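Local coordinates for protein mandelate racemase / muconate lactonizing enzyme (Burkholderia pseudomallei, PDB 2POD) that is an enolase-superfamily member of unestablished function, possibly a lyase, that carries a metal-binding site in its C-terminal barrel domain, at residues 249-254 with 271-276; 255-260 with 284-289; 290-295 with 317-322. All blocks are in the same frame, centred on the assembly; numbering follows the deposited sequence.

Interaction 1: residues 249-254 with 271-276. With NA (sodium ion), chain D.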
ATOM      1  N   ILE B 249     -14.114  18.714  -7.120  1.00 47.42           N
ATOM      2  CA  ILE B 249     -13.752  19.235  -5.800  1.00 45.45           C
ATOM      3  C   ILE B 249     -12.554  20.161  -5.965  1.00 43.61           C
ATOM      4  O   ILE B 249     -11.924  20.173  -7.023  1.00 50.40           O
ATOM      5  CB  ILE B 249     -13.401  18.097  -4.779  1.00 45.83           C
ATOM      6  CG1 ILE B 249     -12.092  17.375  -5.168  1.00 54.09           C
ATOM      7  CG2 ILE B 249     -14.567  17.121  -4.627  1.00 42.72           C
ATOM      8  CD1 ILE B 249     -11.403  16.625  -4.025  1.00 56.65           C
ATOM      9  N   ARG B 250     -12.237  20.926  -4.924  1.00 43.39           N
ATOM     10  CA  ARG B 250     -11.051  21.788  -4.931  1.00 43.19           C
ATOM     11  C   ARG B 250      -9.741  20.987  -4.952  1.00 42.21           C
ATOM     12  O   ARG B 250      -9.546  20.078  -4.148  1.00 44.90           O
ATOM     13  CB  ARG B 250     -11.079  22.759  -3.750  1.00 37.21           C
ATOM     14  CG  ARG B 250      -9.974  23.809  -3.774  1.00 47.56           C
ATOM     15  CD  ARG B 250     -10.493  25.151  -3.322  1.00 60.57           C
ATOM     16  NE  ARG B 250      -9.714  25.691  -2.213  1.00 64.53           N
ATOM     17  CZ  ARG B 250      -9.461  26.986  -2.031  1.00 68.73           C
ATOM     18  NH1 ARG B 250      -8.740  27.365  -0.984  1.00 73.10           N
ATOM     19  NH2 ARG B 250      -9.916  27.897  -2.890  1.00 59.55           N
HETATM   20  N   MSE B 251      -8.854  21.342  -5.877  1.00 43.01           N
HETATM   21  CA  MSE B 251      -7.580  20.651  -6.065  1.00 42.28           C
HETATM   22  C   MSE B 251      -6.479  21.186  -5.139  1.00 40.62           C
HETATM   23  O   MSE B 251      -5.469  21.726  -5.597  1.00 42.76           O
HETATM   24  CB  MSE B 251      -7.145  20.758  -7.531  1.00 43.89           C
HETATM   25  CG  MSE B 251      -8.162  20.235  -8.525  1.00 46.18           C
HETATM   26 SE   MSE B 251      -8.300  18.290  -8.550  1.00 63.32          SE
HETATM   27  CE  MSE B 251     -10.083  18.142  -9.323  1.00 47.84           C
ATOM     28  N   ASP B 252      -6.681  21.043  -3.834  1.00 42.07           N
ATOM     29  CA  ASP B 252      -5.724  21.548  -2.852  1.00 38.07           C
ATOM     30  C   ASP B 252      -4.839  20.415  -2.339  1.00 41.04           C
ATOM     31  O   ASP B 252      -3.656  20.358  -2.678  1.00 42.48           O
ATOM     32  CB  ASP B 252      -6.417  22.311  -1.711  1.00 38.69           C
ATOM     33  CG  ASP B 252      -7.826  21.793  -1.410  1.00 49.59           C
ATOM     34  OD1 ASP B 252      -8.079  20.592  -1.646  1.00 47.98           O
ATOM     35  OD2 ASP B 252      -8.675  22.584  -0.921  1.00 39.18           O
ATOM     36  N   SER B 253      -5.402  19.498  -1.557  1.00 40.06           N
ATOM     37  CA  SER B 253      -4.758  18.197  -1.368  1.00 42.57           C
ATOM     38  C   SER B 253      -5.398  17.115  -2.224  1.00 41.24           C
ATOM     39  O   SER B 253      -6.608  16.900  -2.184  1.00 43.75           O
ATOM     40  CB  SER B 253      -4.658  17.786   0.108  1.00 34.76           C
ATOM     41  OG  SER B 253      -5.839  18.062   0.813  1.00 45.84           O
ATOM     42  N   LEU B 254      -4.563  16.449  -3.009  1.00 41.85           N
ATOM     43  CA  LEU B 254      -5.014  15.734  -4.191  1.00 40.93           C
ATOM     44  C   LEU B 254      -5.404  14.296  -3.851  1.00 42.70           C
ATOM     45  O   LEU B 254      -6.177  13.667  -4.573  1.00 38.67           O
ATOM     46  CB  LEU B 254      -3.918  15.773  -5.263  1.00 44.20           C
ATOM     47  CG  LEU B 254      -4.105  16.630  -6.523  1.00 45.92           C
ATOM     48  CD1 LEU B 254      -5.261  17.604  -6.431  1.00 38.59           C
ATOM     49  CD2 LEU B 254      -2.833  17.354  -6.890  1.00 39.53           C
ATOM     50  N   SER B 271      -6.295  19.767 -13.993  1.00 35.52           N
ATOM     51  CA  SER B 271      -6.988  20.947 -13.456  1.00 40.30           C
ATOM     52  C   SER B 271      -6.250  22.191 -13.936  1.00 39.99           C
ATOM     53  O   SER B 271      -5.017  22.244 -13.879  1.00 46.56           O
ATOM     54  CB  SER B 271      -6.937  20.960 -11.925  1.00 40.12           C
ATOM     55  OG  SER B 271      -7.652  22.062 -11.396  1.00 39.01           O
ATOM     56  N   GLU B 272      -7.009  23.195 -14.367  1.00 40.45           N
ATOM     57  CA  GLU B 272      -6.480  24.530 -14.708  1.00 42.00           C
ATOM     58  C   GLU B 272      -5.838  25.255 -13.520  1.00 38.84           C
ATOM     59  O   GLU B 272      -5.020  26.158 -13.708  1.00 38.66           O
ATOM     60  CB  GLU B 272      -7.596  25.408 -15.284  1.00 42.17           C
ATOM     61  CG  GLU B 272      -8.729  25.659 -14.289  1.00 51.97           C
ATOM     62  CD  GLU B 272      -9.944  26.275 -14.917  1.00 60.04           C
ATOM     63  OE1 GLU B 272     -10.338  27.380 -14.500  1.00 65.26           O
ATOM     64  OE2 GLU B 272     -10.534  25.651 -15.826  1.00 65.43           O
ATOM     65  N   THR B 273      -6.213  24.859 -12.305  1.00 39.73           N
ATOM     66  CA  THR B 273      -5.699  25.472 -11.081  1.00 39.02           C
ATOM     67  C   THR B 273      -4.299  24.984 -10.704  1.00 37.49           C
ATOM     68  O   THR B 273      -3.607  25.630  -9.913  1.00 38.26           O
ATOM     69  CB  THR B 273      -6.649  25.247  -9.895  1.00 38.35           C
ATOM     70  OG1 THR B 273      -6.622  23.864  -9.510  1.00 51.56           O
ATOM     71  CG2 THR B 273      -8.076  25.647 -10.265  1.00 36.26           C
ATOM     72  N   LEU B 274      -3.895  23.844 -11.265  1.00 37.84           N
ATOM     73  CA  LEU B 274      -2.629  23.204 -10.911  1.00 41.74           C
ATOM     74  C   LEU B 274      -1.460  23.723 -11.752  1.00 37.98           C
ATOM     75  O   LEU B 274      -1.608  23.978 -12.946  1.00 36.94           O
ATOM     76  CB  LEU B 274      -2.742  21.683 -11.051  1.00 42.32           C
ATOM     77  CG  LEU B 274      -3.477  20.926  -9.946  1.00 48.81           C
ATOM     78  CD1 LEU B 274      -3.804  19.521 -10.422  1.00 41.03           C
ATOM     79  CD2 LEU B 274      -2.656  20.888  -8.647  1.00 47.64           C
ATOM     80  N   ALA B 275      -0.297  23.862 -11.126  1.00 38.90           N
ATOM     81  CA  ALA B 275       0.865  24.408 -11.815  1.00 39.85           C
ATOM     82  C   ALA B 275       2.040  23.443 -11.856  1.00 37.86           C
ATOM     83  O   ALA B 275       2.275  22.715 -10.900  1.00 40.04           O
ATOM     84  CB  ALA B 275       1.270  25.732 -11.207  1.00 37.79           C
ATOM     85  N   THR B 276       2.767  23.457 -12.977  1.00 39.93           N
ATOM     86  CA  THR B 276       4.059  22.750 -13.181  1.00 38.53           C
ATOM     87  C   THR B 276       3.998  21.219 -13.237  1.00 39.54           C
ATOM     88  O   THR B 276       2.965  20.607 -12.947  1.00 41.92           O
ATOM     89  CB  THR B 276       5.197  23.199 -12.220  1.00 39.55           C
ATOM     90  OG1 THR B 276       4.975  22.639 -10.921  1.00 38.86           O
ATOM     91  CG2 THR B 276       5.290  24.727 -12.123  1.00 39.17           C
TER
HETATM   92 NA    NA D 409     -12.607  25.778 -16.505  1.00 66.65          NA
HETATM   93  O   HOH W   1      -4.041  23.811  -7.491  1.00 58.15           O
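M251, a selenomethionine, lays its CB and CG against the hydroxyls of S271 and T273. CG comes to 3.4 Å from S271 OG, and CB lies 3.7 Å from T273 OG1. Chi1 of M251 (-56°) sets CG anti to its own carbonyl carbon, on the side where S271 stands. Further along, L254 and L274 reach toward each other tip to tip, their CD2 atoms 4.0 Å apart. No direct hydrogen bond joins the two segments; one water bridges them instead, donating to M251 O at 3.2 Å and, weakly, to T273 O, while also hydrogen-bonded to T273 OG1. Both segments are loops that follow barrel strands, 244-246 and 268-270; enolase-superfamily proteins carry their metal ligands at or just past the C-terminal ends of such strands. E272 does this here: its OE2 binds the sodium ion at 2.2 Å, with E220 and E246 completing the three protein ligands. S271 OG is the hub of the second loop: it takes the backbone N-H of T273 at 3.3 Å (an ST turn), within a type I turn running from S271 to L274, and is also hydrogen-bonded to D247. Across from it, M251 sits at the centre of an inverse gamma turn. From a second subunit, Y73 hydrogen-bonds E272 OE1, and F76 makes a cation-pi contact with R250 and packs on T273.

Interaction 2: residues 255-260 with 284-289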
ATOM      1  N   SER B 255      -4.873  13.801  -2.732  1.00 46.71           N
ATOM      2  CA  SER B 255      -5.278  12.537  -2.097  1.00 51.26           C
ATOM      3  C   SER B 255      -6.784  12.256  -2.026  1.00 52.82           C
ATOM      4  O   SER B 255      -7.201  11.098  -2.003  1.00 53.32           O
ATOM      5  CB  SER B 255      -4.693  12.464  -0.684  1.00 52.06           C
ATOM      6  OG  SER B 255      -3.616  11.551  -0.636  1.00 57.57           O
ATOM      7  N   SER B 256      -7.586  13.317  -1.989  1.00 55.41           N
ATOM      8  CA  SER B 256      -9.039  13.198  -1.885  1.00 60.22           C
ATOM      9  C   SER B 256      -9.749  12.830  -3.201  1.00 59.40           C
ATOM     10  O   SER B 256     -10.962  12.584  -3.209  1.00 58.14           O
ATOM     11  CB  SER B 256      -9.631  14.490  -1.315  1.00 60.13           C
ATOM     12  OG  SER B 256      -9.640  14.479   0.102  1.00 58.05           O
ATOM     13  N   LEU B 257      -9.001  12.794  -4.302  1.00 55.09           N
ATOM     14  CA  LEU B 257      -9.606  12.754  -5.630  1.00 53.11           C
ATOM     15  C   LEU B 257     -10.067  11.367  -6.054  1.00 47.36           C
ATOM     16  O   LEU B 257     -11.058  11.238  -6.773  1.00 45.37           O
ATOM     17  CB  LEU B 257      -8.668  13.357  -6.675  1.00 54.45           C
ATOM     18  CG  LEU B 257      -9.250  13.732  -8.037  1.00 60.40           C
ATOM     19  CD1 LEU B 257     -10.464  14.650  -7.908  1.00 60.08           C
ATOM     20  CD2 LEU B 257      -8.175  14.360  -8.887  1.00 58.93           C
ATOM     21  N   LYS B 258      -9.360  10.334  -5.594  1.00 48.83           N
ATOM     22  CA  LYS B 258      -9.650   8.957  -5.996  1.00 47.93           C
ATOM     23  C   LYS B 258     -11.008   8.483  -5.499  1.00 46.15           C
ATOM     24  O   LYS B 258     -11.667   7.679  -6.154  1.00 47.68           O
ATOM     25  CB  LYS B 258      -8.547   7.998  -5.540  1.00 48.76           C
ATOM     26  CG  LYS B 258      -8.117   7.003  -6.626  1.00 56.46           C
ATOM     27  CD  LYS B 258      -8.955   5.733  -6.655  1.00 66.99           C
ATOM     28  CE  LYS B 258      -9.257   5.289  -8.089  1.00 74.64           C
ATOM     29  NZ  LYS B 258      -8.162   4.477  -8.700  1.00 71.21           N
ATOM     30  N   ARG B 259     -11.414   9.000  -4.343  1.00 44.15           N
ATOM     31  CA  ARG B 259     -12.758   8.821  -3.829  1.00 44.14           C
ATOM     32  C   ARG B 259     -13.841   9.365  -4.750  1.00 43.92           C
ATOM     33  O   ARG B 259     -14.852   8.696  -4.964  1.00 43.73           O
ATOM     34  CB  ARG B 259     -12.873   9.399  -2.425  1.00 45.95           C
ATOM     35  CG  ARG B 259     -12.114   8.568  -1.395  1.00 49.15           C
ATOM     36  CD  ARG B 259     -12.434   8.977   0.019  1.00 47.45           C
ATOM     37  NE  ARG B 259     -13.832   8.726   0.355  1.00 46.70           N
ATOM     38  CZ  ARG B 259     -14.427   9.144   1.465  1.00 35.74           C
ATOM     39  NH1 ARG B 259     -13.751   9.845   2.365  1.00 34.05           N
ATOM     40  NH2 ARG B 259     -15.709   8.875   1.664  1.00 37.63           N
ATOM     41  N   TYR B 260     -13.624  10.552  -5.321  1.00 45.33           N
ATOM     42  CA  TYR B 260     -14.523  11.052  -6.362  1.00 41.00           C
ATOM     43  C   TYR B 260     -14.499  10.199  -7.627  1.00 43.61           C
ATOM     44  O   TYR B 260     -15.561   9.800  -8.118  1.00 42.99           O
ATOM     45  CB  TYR B 260     -14.310  12.541  -6.686  1.00 42.26           C
ATOM     46  CG  TYR B 260     -15.322  13.052  -7.694  1.00 43.57           C
ATOM     47  CD1 TYR B 260     -15.090  12.930  -9.067  1.00 36.97           C
ATOM     48  CD2 TYR B 260     -16.530  13.614  -7.280  1.00 34.33           C
ATOM     49  CE1 TYR B 260     -16.016  13.356  -9.994  1.00 46.58           C
ATOM     50  CE2 TYR B 260     -17.471  14.051  -8.212  1.00 42.66           C
ATOM     51  CZ  TYR B 260     -17.203  13.914  -9.567  1.00 44.30           C
ATOM     52  OH  TYR B 260     -18.097  14.336 -10.515  1.00 49.73           O
ATOM     53  N   LEU B 284      -1.070  12.846 -11.158  1.00 40.64           N
ATOM     54  CA  LEU B 284      -0.916  11.576 -11.861  1.00 39.15           C
ATOM     55  C   LEU B 284      -0.741  10.397 -10.903  1.00 42.93           C
ATOM     56  O   LEU B 284      -1.207   9.289 -11.185  1.00 48.03           O
ATOM     57  CB  LEU B 284       0.204  11.647 -12.904  1.00 35.63           C
ATOM     58  CG  LEU B 284      -0.122  12.448 -14.175  1.00 40.68           C
ATOM     59  CD1 LEU B 284       1.103  12.639 -15.041  1.00 31.16           C
ATOM     60  CD2 LEU B 284      -1.236  11.817 -14.980  1.00 45.85           C
ATOM     61  N   GLU B 285      -0.117  10.669  -9.758  1.00 41.83           N
ATOM     62  CA  GLU B 285       0.012   9.719  -8.662  1.00 41.10           C
ATOM     63  C   GLU B 285      -1.295   9.255  -8.001  1.00 44.82           C
ATOM     64  O   GLU B 285      -1.334   8.156  -7.440  1.00 47.40           O
ATOM     65  CB  GLU B 285       0.986  10.252  -7.604  1.00 43.24           C
ATOM     66  CG  GLU B 285       2.457  10.046  -7.981  1.00 49.87           C
ATOM     67  CD  GLU B 285       3.436  10.776  -7.075  1.00 55.45           C
ATOM     68  OE1 GLU B 285       3.001  11.492  -6.142  1.00 59.36           O
ATOM     69  OE2 GLU B 285       4.655  10.628  -7.306  1.00 50.33           O
ATOM     70  N   THR B 286      -2.349  10.071  -8.060  1.00 39.85           N
ATOM     71  CA  THR B 286      -3.657   9.693  -7.490  1.00 38.07           C
ATOM     72  C   THR B 286      -4.343   8.519  -8.207  1.00 40.46           C
ATOM     73  O   THR B 286      -5.153   7.815  -7.599  1.00 39.92           O
ATOM     74  CB  THR B 286      -4.649  10.877  -7.424  1.00 39.84           C
ATOM     75  OG1 THR B 286      -5.060  11.257  -8.751  1.00 41.63           O
ATOM     76  CG2 THR B 286      -4.026  12.064  -6.707  1.00 35.03           C
ATOM     77  N   ASN B 287      -3.987   8.314  -9.478  1.00 40.72           N
ATOM     78  CA  ASN B 287      -4.706   7.442 -10.419  1.00 42.53           C
ATOM     79  C   ASN B 287      -6.199   7.746 -10.567  1.00 41.13           C
ATOM     80  O   ASN B 287      -7.023   6.847 -10.714  1.00 46.45           O
ATOM     81  CB  ASN B 287      -4.443   5.954 -10.138  1.00 42.46           C
ATOM     82  CG  ASN B 287      -2.968   5.589 -10.247  1.00 55.07           C
ATOM     83  OD1 ASN B 287      -2.380   5.641 -11.331  1.00 59.62           O
ATOM     84  ND2 ASN B 287      -2.362   5.223  -9.119  1.00 48.97           N
ATOM     85  N   ALA B 288      -6.529   9.032 -10.556  1.00 41.01           N
ATOM     86  CA  ALA B 288      -7.907   9.484 -10.466  1.00 37.61           C
ATOM     87  C   ALA B 288      -8.326  10.331 -11.665  1.00 38.48           C
ATOM     88  O   ALA B 288      -9.509  10.393 -11.996  1.00 43.67           O
ATOM     89  CB  ALA B 288      -8.126  10.249  -9.163  1.00 33.17           C
ATOM     90  N   ALA B 289      -7.368  10.977 -12.319  1.00 43.02           N
ATOM     91  CA  ALA B 289      -7.681  11.816 -13.471  1.00 40.90           C
ATOM     92  C   ALA B 289      -7.833  10.982 -14.730  1.00 44.74           C
ATOM     93  O   ALA B 289      -7.105  10.002 -14.934  1.00 48.60           O
ATOM     94  CB  ALA B 289      -6.633  12.876 -13.663  1.00 43.01           C
TER
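K258 and L257 both press on the CB of A288, from directions roughly at a right angle; around this methyl the first turn of helix 257-263 meets the loop after helix 276-285. L257 has its CG 3.8 Å from A288 CB; chi1 of -165° holds that CG anti to the backbone N, with CB and CD2 only slightly farther from the methyl. K258 brings up its backbone, CA lying 3.7 Å from the same A288 CB, and here the two chains come nearest, with CA atoms of K258 and A288 4.8 Å apart. Beyond CA the lysine folds across the loop rather than extending straight, bent at chi2, chi3 and chi4. Its CG lies 3.2 Å from T286 O, and the bends carry NZ round to N287 O, where it makes a weak hydrogen bond of 3.3 Å. T286 directs its CB toward the helix, and its CG2 and OG1 make only long contacts, with S255 N and L257 CD2 respectively.

The loop has its own fastening. N287, the first residue to leave helical geometry, has positive phi (54°), and T286 OG1 accepts a weak bond from A288 N at 3.2 Å while also being hydrogen-bonded to L283 O. L257 also packs on L283, which joins its helix to helix 276-285, and on V268 of the strand beneath. Other subunits reach this contact as well: S255 OG is hydrogen-bonded to E285 of a second subunit, and N287 packs on R259 of a fourth. Chemically, one methyl-centred apolar contact is combined with a lysine chain laid over two main-chain carbonyls; the bond to N287 O being weak, the lysine probably contributes more through its aliphatic chain than through its charge.

Interaction 3: residues 290-295 with 317-322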
ATOM      1  N   GLY B 290      -8.789  11.374 -15.568  1.00 42.97           N
ATOM      2  CA  GLY B 290      -8.928  10.820 -16.908  1.00 40.42           C
ATOM      3  C   GLY B 290      -8.421  11.768 -17.980  1.00 40.15           C
ATOM      4  O   GLY B 290      -7.839  11.338 -18.970  1.00 41.40           O
ATOM      5  N   ILE B 291      -8.652  13.062 -17.792  1.00 38.41           N
ATOM      6  CA  ILE B 291      -8.164  14.067 -18.726  1.00 39.71           C
ATOM      7  C   ILE B 291      -7.307  15.056 -17.967  1.00 38.13           C
ATOM      8  O   ILE B 291      -7.734  15.613 -16.959  1.00 41.30           O
ATOM      9  CB  ILE B 291      -9.315  14.794 -19.500  1.00 42.96           C
ATOM     10  CG1 ILE B 291     -10.103  13.801 -20.362  1.00 40.52           C
ATOM     11  CG2 ILE B 291      -8.750  15.881 -20.440  1.00 42.95           C
ATOM     12  CD1 ILE B 291     -11.422  13.409 -19.782  1.00 46.56           C
ATOM     13  N   VAL B 292      -6.084  15.247 -18.444  1.00 39.30           N
ATOM     14  CA  VAL B 292      -5.186  16.229 -17.862  1.00 40.40           C
ATOM     15  C   VAL B 292      -5.469  17.594 -18.474  1.00 41.79           C
ATOM     16  O   VAL B 292      -5.199  17.831 -19.648  1.00 43.85           O
ATOM     17  CB  VAL B 292      -3.706  15.801 -18.005  1.00 36.44           C
ATOM     18  CG1 VAL B 292      -2.765  16.939 -17.622  1.00 36.75           C
ATOM     19  CG2 VAL B 292      -3.445  14.582 -17.118  1.00 36.56           C
HETATM   20  N   MSE B 293      -6.056  18.478 -17.678  1.00 45.19           N
HETATM   21  CA  MSE B 293      -6.305  19.841 -18.119  1.00 46.95           C
HETATM   22  C   MSE B 293      -5.270  20.793 -17.583  1.00 43.97           C
HETATM   23  O   MSE B 293      -4.653  20.539 -16.555  1.00 48.50           O
HETATM   24  CB  MSE B 293      -7.696  20.315 -17.731  1.00 48.42           C
HETATM   25  CG  MSE B 293      -8.400  20.999 -18.884  1.00 67.64           C
HETATM   26 SE   MSE B 293      -9.747  22.311 -18.468  1.00 95.32          SE
HETATM   27  CE  MSE B 293      -9.443  22.457 -16.552  1.00 97.64           C
ATOM     28  N   LEU B 294      -5.115  21.911 -18.278  1.00 46.99           N
ATOM     29  CA  LEU B 294      -3.862  22.634 -18.336  1.00 48.68           C
ATOM     30  C   LEU B 294      -4.207  24.021 -18.838  1.00 47.91           C
ATOM     31  O   LEU B 294      -4.823  24.153 -19.882  1.00 48.87           O
ATOM     32  CB  LEU B 294      -2.950  21.944 -19.364  1.00 55.74           C
ATOM     33  CG  LEU B 294      -1.430  22.064 -19.304  1.00 51.89           C
ATOM     34  CD1 LEU B 294      -0.978  22.103 -17.872  1.00 53.53           C
ATOM     35  CD2 LEU B 294      -0.812  20.879 -20.002  1.00 42.12           C
ATOM     36  N   ASP B 295      -3.818  25.055 -18.103  1.00 48.12           N
ATOM     37  CA  ASP B 295      -3.822  26.403 -18.654  1.00 44.32           C
ATOM     38  C   ASP B 295      -2.394  26.910 -18.759  1.00 41.51           C
ATOM     39  O   ASP B 295      -1.735  27.065 -17.741  1.00 47.29           O
ATOM     40  CB  ASP B 295      -4.659  27.338 -17.772  1.00 43.48           C
ATOM     41  CG  ASP B 295      -4.866  28.710 -18.394  1.00 41.85           C
ATOM     42  OD1 ASP B 295      -3.874  29.447 -18.577  1.00 37.21           O
ATOM     43  OD2 ASP B 295      -6.029  29.064 -18.688  1.00 48.98           O
ATOM     44  N   LEU B 317      -3.096   9.300 -20.834  1.00 39.52           N
ATOM     45  CA  LEU B 317      -4.096  10.339 -20.644  1.00 41.40           C
ATOM     46  C   LEU B 317      -3.993  11.418 -21.716  1.00 38.99           C
ATOM     47  O   LEU B 317      -2.887  11.769 -22.134  1.00 40.36           O
ATOM     48  CB  LEU B 317      -4.020  10.937 -19.230  1.00 39.11           C
ATOM     49  CG  LEU B 317      -4.176   9.966 -18.060  1.00 34.59           C
ATOM     50  CD1 LEU B 317      -4.293  10.728 -16.766  1.00 29.48           C
ATOM     51  CD2 LEU B 317      -5.351   9.005 -18.233  1.00 30.70           C
ATOM     52  N   PRO B 318      -5.150  11.925 -22.187  1.00 38.88           N
ATOM     53  CA  PRO B 318      -5.151  13.090 -23.054  1.00 39.43           C
ATOM     54  C   PRO B 318      -5.056  14.411 -22.318  1.00 42.87           C
ATOM     55  O   PRO B 318      -5.619  14.559 -21.227  1.00 45.14           O
ATOM     56  CB  PRO B 318      -6.481  12.984 -23.799  1.00 37.71           C
ATOM     57  CG  PRO B 318      -7.367  12.163 -22.931  1.00 37.37           C
ATOM     58  CD  PRO B 318      -6.511  11.403 -21.957  1.00 40.07           C
ATOM     59  N   VAL B 319      -4.342  15.358 -22.927  1.00 42.74           N
ATOM     60  CA  VAL B 319      -4.379  16.762 -22.515  1.00 47.83           C
ATOM     61  C   VAL B 319      -5.458  17.561 -23.259  1.00 46.30           C
ATOM     62  O   VAL B 319      -5.644  17.398 -24.471  1.00 43.58           O
ATOM     63  CB  VAL B 319      -2.967  17.424 -22.612  1.00 51.70           C
ATOM     64  CG1 VAL B 319      -3.035  18.947 -22.529  1.00 54.53           C
ATOM     65  CG2 VAL B 319      -2.089  16.906 -21.498  1.00 50.00           C
ATOM     66  N   ALA B 320      -6.183  18.391 -22.512  1.00 44.95           N
ATOM     67  CA  ALA B 320      -7.053  19.409 -23.085  1.00 44.02           C
ATOM     68  C   ALA B 320      -6.663  20.787 -22.543  1.00 46.89           C
ATOM     69  O   ALA B 320      -6.979  21.111 -21.399  1.00 49.62           O
ATOM     70  CB  ALA B 320      -8.516  19.101 -22.763  1.00 41.06           C
ATOM     71  N   PRO B 321      -5.955  21.597 -23.354  1.00 40.54           N
ATOM     72  CA  PRO B 321      -5.579  22.952 -22.936  1.00 38.75           C
ATOM     73  C   PRO B 321      -6.753  23.922 -22.750  1.00 43.53           C
ATOM     74  O   PRO B 321      -7.689  23.943 -23.556  1.00 46.89           O
ATOM     75  CB  PRO B 321      -4.643  23.421 -24.047  1.00 32.94           C
ATOM     76  CG  PRO B 321      -4.217  22.158 -24.738  1.00 41.10           C
ATOM     77  CD  PRO B 321      -5.411  21.275 -24.681  1.00 37.60           C
ATOM     78  N   HIS B 322      -6.672  24.703 -21.674  1.00 40.87           N
ATOM     79  CA  HIS B 322      -7.686  25.665 -21.261  1.00 47.78           C
ATOM     80  C   HIS B 322      -7.510  26.970 -22.026  1.00 52.71           C
ATOM     81  O   HIS B 322      -6.393  27.486 -22.132  1.00 56.57           O
ATOM     82  CB  HIS B 322      -7.522  25.949 -19.759  1.00 45.89           C
ATOM     83  CG  HIS B 322      -8.608  26.792 -19.167  1.00 43.89           C
ATOM     84  ND1 HIS B 322      -8.352  27.926 -18.426  1.00 47.79           N
ATOM     85  CD2 HIS B 322      -9.953  26.657 -19.191  1.00 39.95           C
ATOM     86  CE1 HIS B 322      -9.494  28.452 -18.019  1.00 38.49           C
ATOM     87  NE2 HIS B 322     -10.481  27.701 -18.471  1.00 42.71           N
TER
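Main-chain bonds tie 290-295 to 317-322 in parallel register, V292 beside V319. V292 N gives its proton to P318 O at 2.9 Å, and V292 O receives A320 N at 3.1 Å. Farther on, H322 N binds L294 O at 2.6 Å, holding the main chain at H322. V292 O and L294 O also take CA-H...O contacts, from V319 CA and P321 CA. The short strands 292-294 and 319-321 run 4.8 Å apart at closest, 23° from parallel.

Apolar contacts follow the two faces. V292, V319 and L294 share one: V292 CG1 meets V319 CG2 at 3.9 Å, and L294 CD2 meets V319 CG1 at the same distance, each pair crossing obliquely, while V292 and L317 cross at about a right angle. This face packs on helices 276-285 and 301-314. A320, on the opposite face with M293, has its CB 4.0 Å from I291 CG2.

The polar side-chain link is a His-carboxylate hydrogen bond, H322 ND1 to D295 OD2, 2.6 Å long. D295 OD2 uses its anti lone pair and sits 17° out of the ring plane, at the ring's edge; the carboxylate and ring planes stand 57° apart. S297 OG hydrogen-bonds the other carboxylate oxygen, OD1. With ND1 so held, the rotation of the imidazole is restrained; the nearest atom of the H322 side chain is about 3 Å from the sodium ion. The two strands and helix 301-314 form a beta-alpha-beta crossover of the TIM-barrel-like domain, and H322 stands at the C-terminal strand ends beside the metal, a position consistent with the active-site end of barrels in this superfamily.

All three contacts belong to the enolase C-terminal domain-like barrel. Along the chain the segments of interactions 1 and 2 alternate, and interaction 3 follows both. Centres of interactions 1 and 2 are about 11 Å apart, 1 and 3 about 12 Å, and 2 and 3 about 15 Å. Interaction 1 occupies the loops after strands 244-246 and 268-270; interaction 2 joins the start of helix 257-263 to the end of helix 276-285 and the turn after it, touching 1 through M251 CE and L257 CD1. Strand 289-294 continues from there into interaction 3, whose H322 NE2 lies 3.3 Å from E272 OE2. The metal site is thus approached from 1 and 3, while 2 lies farther from the chain's centre; all three meet other subunits.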